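Local coordinates for protein voltage-sensor containing phosphatase (Ciona intestinalis, PDB 3V0D) that probably removes phosphate from phosphoinositide lipids, coupling a membrane voltage sensor to a PTEN-like pair of phosphatase and C2 domains, at residues His95-Leu100 with Thr175-Tyr181; Thr133-Ser138 with Ala153-Phe157. The protein carries 1 engineered substitution. Where two conformers were deposited one is given. Residues are numbered along the deposited sequence.

How the interactions relate
Contacts distant in sequence can nest, and here the shorter loop lies within the longer. After strand 87-92 the loop 95-100 leads into helix 100-115; the chain then runs through strand 121-125 into helix 131-143. Interaction 2 closes the shorter loop, joining 133-138 to 153-157 on the next helix, 150-161. The chain next reaches helix 176-191, whose start meets 95-100 in interaction 1 and closes a wider loop that encloses interaction 2. The two contacts touch: Q178 and P98 lie against T135 and L136, and I179 against L154. Both belong to the phosphatase domain, interaction 1 facing the C2 domain and interaction 2 on the helix that follows the phosphate-binding loop, away from that interface.

Interaction 1: residues His95-Leu100 with Thr175-Tyr181; sequences HNVPTL and TASQIRY
A capping box opens helix 176-191 where it meets the loop that probably corresponds to the WPD loop of related phosphatases. T175 (chi1 p) is the N-cap: Q178 N donates to T175 OG1 (3.0 Å), and T175 N to Q178 OE1 (2.9 Å). The other end of that amide crosses to the loop, Q178 NE2 donating to N96 O (3.0 Å, 170°). H95 has left-handed backbone angles (69/20), after which N96 to P98 are extended, with V97 CA 5.8 Å from Q178 CA. Two waters bridge the polar end: one joins H95 O to T175 OG1, the other H95 N to Q178 NE2. As in PTEN, this helix start lies against the C2 domain, where W293 bonds N96 OD1 and D269 bonds Y181 OH. Further along, V97 (m) points at the helix; its CG2 stands 3.7 Å from the Y181 ring centroid, 6° off the normal, a CH-pi contact, while L100 CD2 packs 3.7 Å from Y181 CD2.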
ATOM      1  N   HIS A  95      -3.198   5.432   0.756  1.00 14.52           N
ATOM      2  CA  HIS A  95      -1.736   5.497   0.554  1.00 14.75           C
ATOM      3  C   HIS A  95      -0.978   4.526   1.440  1.00 13.80           C
ATOM      4  O   HIS A  95       0.232   4.675   1.607  1.00 14.29           O
ATOM      5  CB  HIS A  95      -1.162   6.922   0.684  1.00 15.76           C
ATOM      6  CG  HIS A  95      -2.012   7.938   0.042  1.00 19.19           C
ATOM      7  ND1 HIS A  95      -2.299   7.948  -1.306  1.00 21.58           N
ATOM      8  CD2 HIS A  95      -2.667   8.977   0.583  1.00 20.34           C
ATOM      9  CE1 HIS A  95      -3.106   8.967  -1.564  1.00 21.75           C
ATOM     10  NE2 HIS A  95      -3.328   9.619  -0.436  1.00 22.95           N
ATOM     11  N   ASN A  96      -1.676   3.507   1.945  1.00 14.05           N
ATOM     12  CA  ASN A  96      -1.071   2.498   2.785  1.00 13.88           C
ATOM     13  C   ASN A  96      -1.501   1.102   2.312  1.00 13.74           C
ATOM     14  O   ASN A  96      -2.036   0.949   1.209  1.00 14.28           O
ATOM     15  CB  ASN A  96      -1.393   2.787   4.264  1.00 14.80           C
ATOM     16  CG  ASN A  96      -0.615   3.996   4.763  1.00 14.51           C
ATOM     17  OD1 ASN A  96       0.557   3.875   5.134  1.00 15.36           O
ATOM     18  ND2 ASN A  96      -1.231   5.165   4.759  1.00 15.59           N
ATOM     19  N   VAL A  97      -1.216   0.077   3.112  1.00 14.15           N
ATOM     20  CA  VAL A  97      -1.375  -1.317   2.709  1.00 14.63           C
ATOM     21  C   VAL A  97      -2.225  -2.060   3.712  1.00 14.37           C
ATOM     22  O   VAL A  97      -2.282  -1.699   4.889  1.00 15.10           O
ATOM     23  CB  VAL A  97       0.003  -2.043   2.546  1.00 14.46           C
ATOM     24  CG1 VAL A  97       0.756  -1.493   1.337  1.00 17.21           C
ATOM     25  CG2 VAL A  97       0.827  -1.980   3.818  1.00 16.82           C
ATOM     26  N   PRO A  98      -2.855  -3.160   3.270  1.00 14.68           N
ATOM     27  CA  PRO A  98      -3.486  -4.078   4.223  1.00 14.98           C
ATOM     28  C   PRO A  98      -2.395  -4.844   4.985  1.00 15.16           C
ATOM     29  O   PRO A  98      -1.284  -5.034   4.485  1.00 16.21           O
ATOM     30  CB  PRO A  98      -4.228  -5.050   3.297  1.00 16.06           C
ATOM     31  CG  PRO A  98      -3.359  -5.129   2.076  1.00 15.93           C
ATOM     32  CD  PRO A  98      -2.866  -3.694   1.887  1.00 15.13           C
ATOM     33  N   THR A  99      -2.757  -5.355   6.154  1.00 15.52           N
ATOM     34  CA  THR A  99      -1.891  -6.350   6.766  1.00 15.97           C
ATOM     35  C   THR A  99      -1.869  -7.597   5.870  1.00 14.88           C
ATOM     36  O   THR A  99      -2.824  -7.851   5.118  1.00 14.43           O
ATOM     37  CB  THR A  99      -2.339  -6.729   8.179  1.00 17.11           C
ATOM     38  OG1 THR A  99      -3.625  -7.361   8.097  1.00 16.97           O
ATOM     39  CG2 THR A  99      -2.345  -5.530   9.112  1.00 19.53           C
ATOM     40  N   LEU A 100      -0.812  -8.403   5.979  1.00 15.28           N
ATOM     41  CA  LEU A 100      -0.800  -9.653   5.215  1.00 14.94           C
ATOM     42  C   LEU A 100      -1.911 -10.572   5.660  1.00 14.72           C
ATOM     43  O   LEU A 100      -2.532 -11.223   4.813  1.00 14.67           O
ATOM     44  CB  LEU A 100       0.567 -10.345   5.215  1.00 17.08           C
ATOM     45  CG  LEU A 100       1.675  -9.631   4.432  1.00 16.98           C
ATOM     46  CD1 LEU A 100       2.949 -10.460   4.512  1.00 19.10           C
ATOM     47  CD2 LEU A 100       1.297  -9.379   2.976  1.00 18.37           C
ATOM     48  N   THR A 175       1.731   3.258  -4.411  1.00 17.55           N
ATOM     49  CA  THR A 175       2.900   3.541  -3.571  1.00 16.14           C
ATOM     50  C   THR A 175       3.912   2.425  -3.674  1.00 15.10           C
ATOM     51  O   THR A 175       3.619   1.311  -4.125  1.00 15.69           O
ATOM     52  CB  THR A 175       2.546   3.792  -2.096  1.00 16.10           C
ATOM     53  OG1 THR A 175       2.180   2.526  -1.526  1.00 15.12           O
ATOM     54  CG2 THR A 175       1.437   4.809  -1.931  1.00 17.36           C
ATOM     55  N   ALA A 176       5.133   2.708  -3.225  1.00 14.59           N
ATOM     56  CA  ALA A 176       6.154   1.674  -3.155  1.00 15.23           C
ATOM     57  C   ALA A 176       5.771   0.522  -2.234  1.00 14.39           C
ATOM     58  O   ALA A 176       6.035  -0.649  -2.550  1.00 14.72           O
ATOM     59  CB  ALA A 176       7.488   2.245  -2.742  1.00 16.04           C
ATOM     60  N   SER A 177       5.159   0.810  -1.080  1.00 14.24           N
ATOM     61  CA  SER A 177       4.765  -0.286  -0.209  1.00 14.21           C
ATOM     62  C   SER A 177       3.634  -1.105  -0.814  1.00 13.73           C
ATOM     63  O   SER A 177       3.587  -2.324  -0.614  1.00 14.29           O
ATOM     64  CB  SER A 177       4.333   0.202   1.177  1.00 14.41           C
ATOM     65  OG  SER A 177       5.398   0.838   1.861  1.00 14.33           O
ATOM     66  N   GLN A 178       2.722  -0.475  -1.537  1.00 14.10           N
ATOM     67  CA  GLN A 178       1.677  -1.215  -2.240  1.00 14.50           C
ATOM     68  C   GLN A 178       2.291  -2.197  -3.241  1.00 14.62           C
ATOM     69  O   GLN A 178       1.919  -3.384  -3.290  1.00 15.08           O
ATOM     70  CB  GLN A 178       0.686  -0.250  -2.886  1.00 15.13           C
ATOM     71  CG  GLN A 178      -0.189   0.430  -1.844  1.00 15.07           C
ATOM     72  CD  GLN A 178      -0.994   1.598  -2.361  1.00 14.85           C
ATOM     73  OE1 GLN A 178      -0.785   2.092  -3.472  1.00 16.02           O
ATOM     74  NE2 GLN A 178      -1.934   2.058  -1.533  1.00 16.27           N
ATOM     75  N   ILE A 179       3.277  -1.743  -4.015  1.00 14.59           N
ATOM     76  CA  ILE A 179       4.005  -2.645  -4.905  1.00 14.93           C
ATOM     77  C   ILE A 179       4.662  -3.775  -4.121  1.00 14.48           C
ATOM     78  O   ILE A 179       4.576  -4.964  -4.512  1.00 15.02           O
ATOM     79  CB  ILE A 179       5.044  -1.843  -5.729  1.00 15.48           C
ATOM     80  CG1 ILE A 179       4.326  -0.934  -6.716  1.00 17.52           C
ATOM     81  CG2 ILE A 179       6.034  -2.762  -6.449  1.00 16.53           C
ATOM     82  CD1 ILE A 179       5.250   0.108  -7.372  1.00 20.02           C
ATOM     83  N   ARG A 180       5.331  -3.437  -3.019  1.00 14.46           N
ATOM     84  CA  ARG A 180       5.999  -4.432  -2.204  1.00 14.75           C
ATOM     85  C   ARG A 180       5.010  -5.488  -1.699  1.00 14.14           C
ATOM     86  O   ARG A 180       5.346  -6.671  -1.650  1.00 14.78           O
ATOM     87  CB  ARG A 180       6.716  -3.736  -1.056  0.56 15.45           C
ATOM     88  CG  ARG A 180       7.389  -4.675  -0.088  0.56 15.84           C
ATOM     89  CD  ARG A 180       8.435  -3.961   0.782  0.56 18.31           C
ATOM     90  NE  ARG A 180       8.080  -2.606   1.203  0.56 19.05           N
ATOM     91  CZ  ARG A 180       8.501  -1.465   0.649  0.56 16.64           C
ATOM     92  NH1 ARG A 180       8.060  -0.341   1.164  0.56 18.58           N
ATOM     93  NH2 ARG A 180       9.351  -1.409  -0.377  0.56 12.74           N
ATOM     94  N   TYR A 181       3.816  -5.072  -1.291  1.00 13.87           N
ATOM     95  CA  TYR A 181       2.855  -6.001  -0.712  1.00 14.22           C
ATOM     96  C   TYR A 181       2.273  -6.951  -1.752  1.00 13.89           C
ATOM     97  O   TYR A 181       2.014  -8.117  -1.437  1.00 14.64           O
ATOM     98  CB  TYR A 181       1.792  -5.242   0.111  1.00 14.57           C
ATOM     99  CG  TYR A 181       2.263  -5.079   1.546  1.00 14.26           C
ATOM    100  CD1 TYR A 181       3.459  -4.411   1.852  1.00 14.65           C
ATOM    101  CD2 TYR A 181       1.567  -5.683   2.593  1.00 14.58           C
ATOM    102  CE1 TYR A 181       3.939  -4.341   3.118  1.00 15.41           C
ATOM    103  CE2 TYR A 181       2.071  -5.641   3.903  1.00 15.67           C
ATOM    104  CZ  TYR A 181       3.264  -4.981   4.147  1.00 15.97           C
ATOM    105  OH  TYR A 181       3.813  -4.958   5.411  1.00 17.72           O
TER
HETATM  106  O   HOH W   1       2.240   2.829   1.182  1.00 15.04           O
HETATM  107  O   HOH W   2      -3.653   4.464  -1.984  1.00 16.29           O

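Interaction 2: residues Thr133-Ser138 with Ala153-Phe157; sequences TGTLVS and ALEYF
Small residues let helix backbones meet locally, as S138, A153 and G134 do between helices 131-143 and 150-161. Both segments are regular helix; their axes come within 9.1 Å, with N-to-C directions at 124°, so they run obliquely antiparallel. S138 CA lies 5.0 Å from A153 CA at one end of the register, and G134 CA 6.3 Å from F157 CA at the other. A153 turns its methyl toward the partner, its CB 4.1 Å from S138 CB. L154 (m, t) leaves its helix sideways, yet its CD2 reaches within 3.6 Å of S138 OG, and beyond this contact it also packs on V182 of helix 176-191. One turn after A153, F157 (chi1 t) is the knob in a knobs-into-holes fit, set among T133, G134, V137 and S138. G134 CA lies over the ring face, 3.4 Å from the F157 centroid and 16° off the normal, a CH-pi contact; an ideal CB on G134 would fall 2.5 Å from F157 CE2. V137 CG1 meets F157 CD1 at 3.7 Å, and T133 CG2 approaches F157 CE1 at 4.0 Å. T133 follows the HCX5R-type P-loop of this family, and its OG1 bonds the OG of S126, the engineered serine at the catalytic cysteine position. No hydrogen bond crosses the interface: S138 OG donates to G134 O (2.8 Å) in its own helix, so cohesion here rests on shape and van der Waals contact.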
ATOM      1  N   THR A 133      -7.063  -0.150  -4.350  1.00 14.39           N
ATOM      2  CA  THR A 133      -7.757  -1.039  -5.276  1.00 14.51           C
ATOM      3  C   THR A 133      -6.757  -1.866  -6.090  1.00 14.49           C
ATOM      4  O   THR A 133      -6.916  -3.092  -6.240  1.00 15.05           O
ATOM      5  CB  THR A 133      -8.722  -0.229  -6.143  1.00 14.63           C
ATOM      6  OG1 THR A 133      -9.801   0.206  -5.327  1.00 15.25           O
ATOM      7  CG2 THR A 133      -9.313  -1.059  -7.260  1.00 16.16           C
ATOM      8  N   GLY A 134      -5.729  -1.215  -6.628  1.00 14.72           N
ATOM      9  CA  GLY A 134      -4.760  -1.930  -7.438  1.00 15.18           C
ATOM     10  C   GLY A 134      -3.995  -2.979  -6.652  1.00 14.56           C
ATOM     11  O   GLY A 134      -3.604  -4.006  -7.200  1.00 15.08           O
ATOM     12  N   THR A 135      -3.752  -2.738  -5.364  1.00 14.68           N
ATOM     13  CA  THR A 135      -3.030  -3.701  -4.542  1.00 14.79           C
ATOM     14  C   THR A 135      -3.836  -5.007  -4.493  1.00 14.18           C
ATOM     15  O   THR A 135      -3.281  -6.109  -4.658  1.00 14.75           O
ATOM     16  CB  THR A 135      -2.839  -3.162  -3.104  1.00 15.42           C
ATOM     17  OG1 THR A 135      -2.215  -1.876  -3.131  1.00 16.34           O
ATOM     18  CG2 THR A 135      -2.002  -4.075  -2.265  1.00 15.82           C
ATOM     19  N   LEU A 136      -5.140  -4.904  -4.223  1.00 14.05           N
ATOM     20  CA  LEU A 136      -5.961  -6.105  -4.101  1.00 14.08           C
ATOM     21  C   LEU A 136      -6.338  -6.704  -5.454  1.00 14.35           C
ATOM     22  O   LEU A 136      -6.382  -7.927  -5.571  1.00 14.50           O
ATOM     23  CB  LEU A 136      -7.183  -5.865  -3.206  1.00 14.52           C
ATOM     24  CG  LEU A 136      -6.912  -6.070  -1.701  1.00 14.82           C
ATOM     25  CD1 LEU A 136      -5.866  -5.082  -1.165  1.00 16.25           C
ATOM     26  CD2 LEU A 136      -8.187  -6.015  -0.906  1.00 15.48           C
ATOM     27  N   VAL A 137      -6.625  -5.866  -6.447  1.00 14.48           N
ATOM     28  CA  VAL A 137      -6.930  -6.402  -7.762  1.00 14.88           C
ATOM     29  C   VAL A 137      -5.726  -7.179  -8.302  1.00 14.10           C
ATOM     30  O   VAL A 137      -5.867  -8.279  -8.848  1.00 14.69           O
ATOM     31  CB  VAL A 137      -7.368  -5.310  -8.766  1.00 15.11           C
ATOM     32  CG1 VAL A 137      -7.397  -5.862 -10.189  1.00 16.40           C
ATOM     33  CG2 VAL A 137      -8.713  -4.731  -8.408  1.00 17.15           C
ATOM     34  N   SER A 138      -4.524  -6.602  -8.176  1.00 14.35           N
ATOM     35  CA  SER A 138      -3.339  -7.269  -8.706  1.00 14.54           C
ATOM     36  C   SER A 138      -3.072  -8.569  -7.968  1.00 14.56           C
ATOM     37  O   SER A 138      -2.706  -9.569  -8.571  1.00 15.17           O
ATOM     38  CB  SER A 138      -2.122  -6.338  -8.630  1.00 15.11           C
ATOM     39  OG  SER A 138      -2.317  -5.173  -9.406  1.00 16.21           O
ATOM     40  N   ALA A 153       1.054  -8.301 -13.136  1.00 16.38           N
ATOM     41  CA  ALA A 153      -0.298  -8.061 -12.655  1.00 16.18           C
ATOM     42  C   ALA A 153      -0.513  -6.570 -12.391  1.00 15.94           C
ATOM     43  O   ALA A 153      -1.544  -5.997 -12.787  1.00 16.80           O
ATOM     44  CB  ALA A 153      -0.563  -8.861 -11.405  1.00 16.82           C
ATOM     45  N   LEU A 154       0.476  -5.920 -11.756  1.00 16.21           N
ATOM     46  CA  LEU A 154       0.410  -4.485 -11.461  1.00 16.99           C
ATOM     47  C   LEU A 154       0.335  -3.677 -12.742  1.00 17.27           C
ATOM     48  O   LEU A 154      -0.451  -2.747 -12.844  1.00 17.40           O
ATOM     49  CB  LEU A 154       1.647  -4.068 -10.659  1.00 17.59           C
ATOM     50  CG  LEU A 154       1.583  -4.486  -9.195  1.00 18.23           C
ATOM     51  CD1 LEU A 154       2.972  -4.523  -8.589  1.00 20.28           C
ATOM     52  CD2 LEU A 154       0.688  -3.509  -8.431  1.00 20.28           C
ATOM     53  N   GLU A 155       1.166  -4.008 -13.726  1.00 17.24           N
ATOM     54  CA  GLU A 155       1.157  -3.270 -14.974  1.00 17.99           C
ATOM     55  C   GLU A 155      -0.150  -3.473 -15.702  1.00 17.61           C
ATOM     56  O   GLU A 155      -0.644  -2.534 -16.316  1.00 18.64           O
ATOM     57  CB  GLU A 155       2.333  -3.685 -15.834  1.00 19.13           C
ATOM     58  CG  GLU A 155       3.622  -3.122 -15.307  1.00 22.18           C
ATOM     59  CD  GLU A 155       4.786  -3.205 -16.243  1.00 27.45           C
ATOM     60  OE1 GLU A 155       5.878  -2.795 -15.809  1.00 31.89           O
ATOM     61  OE2 GLU A 155       4.631  -3.654 -17.390  1.00 29.17           O
ATOM     62  N   TYR A 156      -0.739  -4.662 -15.631  1.00 17.19           N
ATOM     63  CA  TYR A 156      -2.036  -4.898 -16.254  1.00 16.90           C
ATOM     64  C   TYR A 156      -3.113  -4.031 -15.589  1.00 17.25           C
ATOM     65  O   TYR A 156      -3.905  -3.349 -16.269  1.00 17.48           O
ATOM     66  CB  TYR A 156      -2.409  -6.382 -16.224  1.00 17.28           C
ATOM     67  CG  TYR A 156      -3.751  -6.621 -16.843  1.00 16.64           C
ATOM     68  CD1 TYR A 156      -3.900  -6.606 -18.235  1.00 16.88           C
ATOM     69  CD2 TYR A 156      -4.875  -6.889 -16.068  1.00 17.34           C
ATOM     70  CE1 TYR A 156      -5.133  -6.801 -18.829  1.00 17.76           C
ATOM     71  CE2 TYR A 156      -6.111  -7.102 -16.657  1.00 17.32           C
ATOM     72  CZ  TYR A 156      -6.240  -7.045 -18.029  1.00 17.26           C
ATOM     73  OH  TYR A 156      -7.460  -7.257 -18.635  1.00 18.34           O
ATOM     74  N   PHE A 157      -3.148  -4.028 -14.258  1.00 17.05           N
ATOM     75  CA  PHE A 157      -4.088  -3.154 -13.564  1.00 17.56           C
ATOM     76  C   PHE A 157      -3.884  -1.708 -14.001  1.00 17.67           C
ATOM     77  O   PHE A 157      -4.848  -1.005 -14.321  1.00 18.33           O
ATOM     78  CB  PHE A 157      -3.912  -3.272 -12.033  1.00 17.68           C
ATOM     79  CG  PHE A 157      -4.752  -2.280 -11.299  1.00 17.30           C
ATOM     80  CD1 PHE A 157      -6.123  -2.480 -11.127  1.00 17.19           C
ATOM     81  CD2 PHE A 157      -4.191  -1.101 -10.813  1.00 18.06           C
ATOM     82  CE1 PHE A 157      -6.910  -1.521 -10.479  1.00 18.19           C
ATOM     83  CE2 PHE A 157      -4.983  -0.138 -10.159  1.00 18.64           C
ATOM     84  CZ  PHE A 157      -6.337  -0.358  -9.998  1.00 19.01           C
TER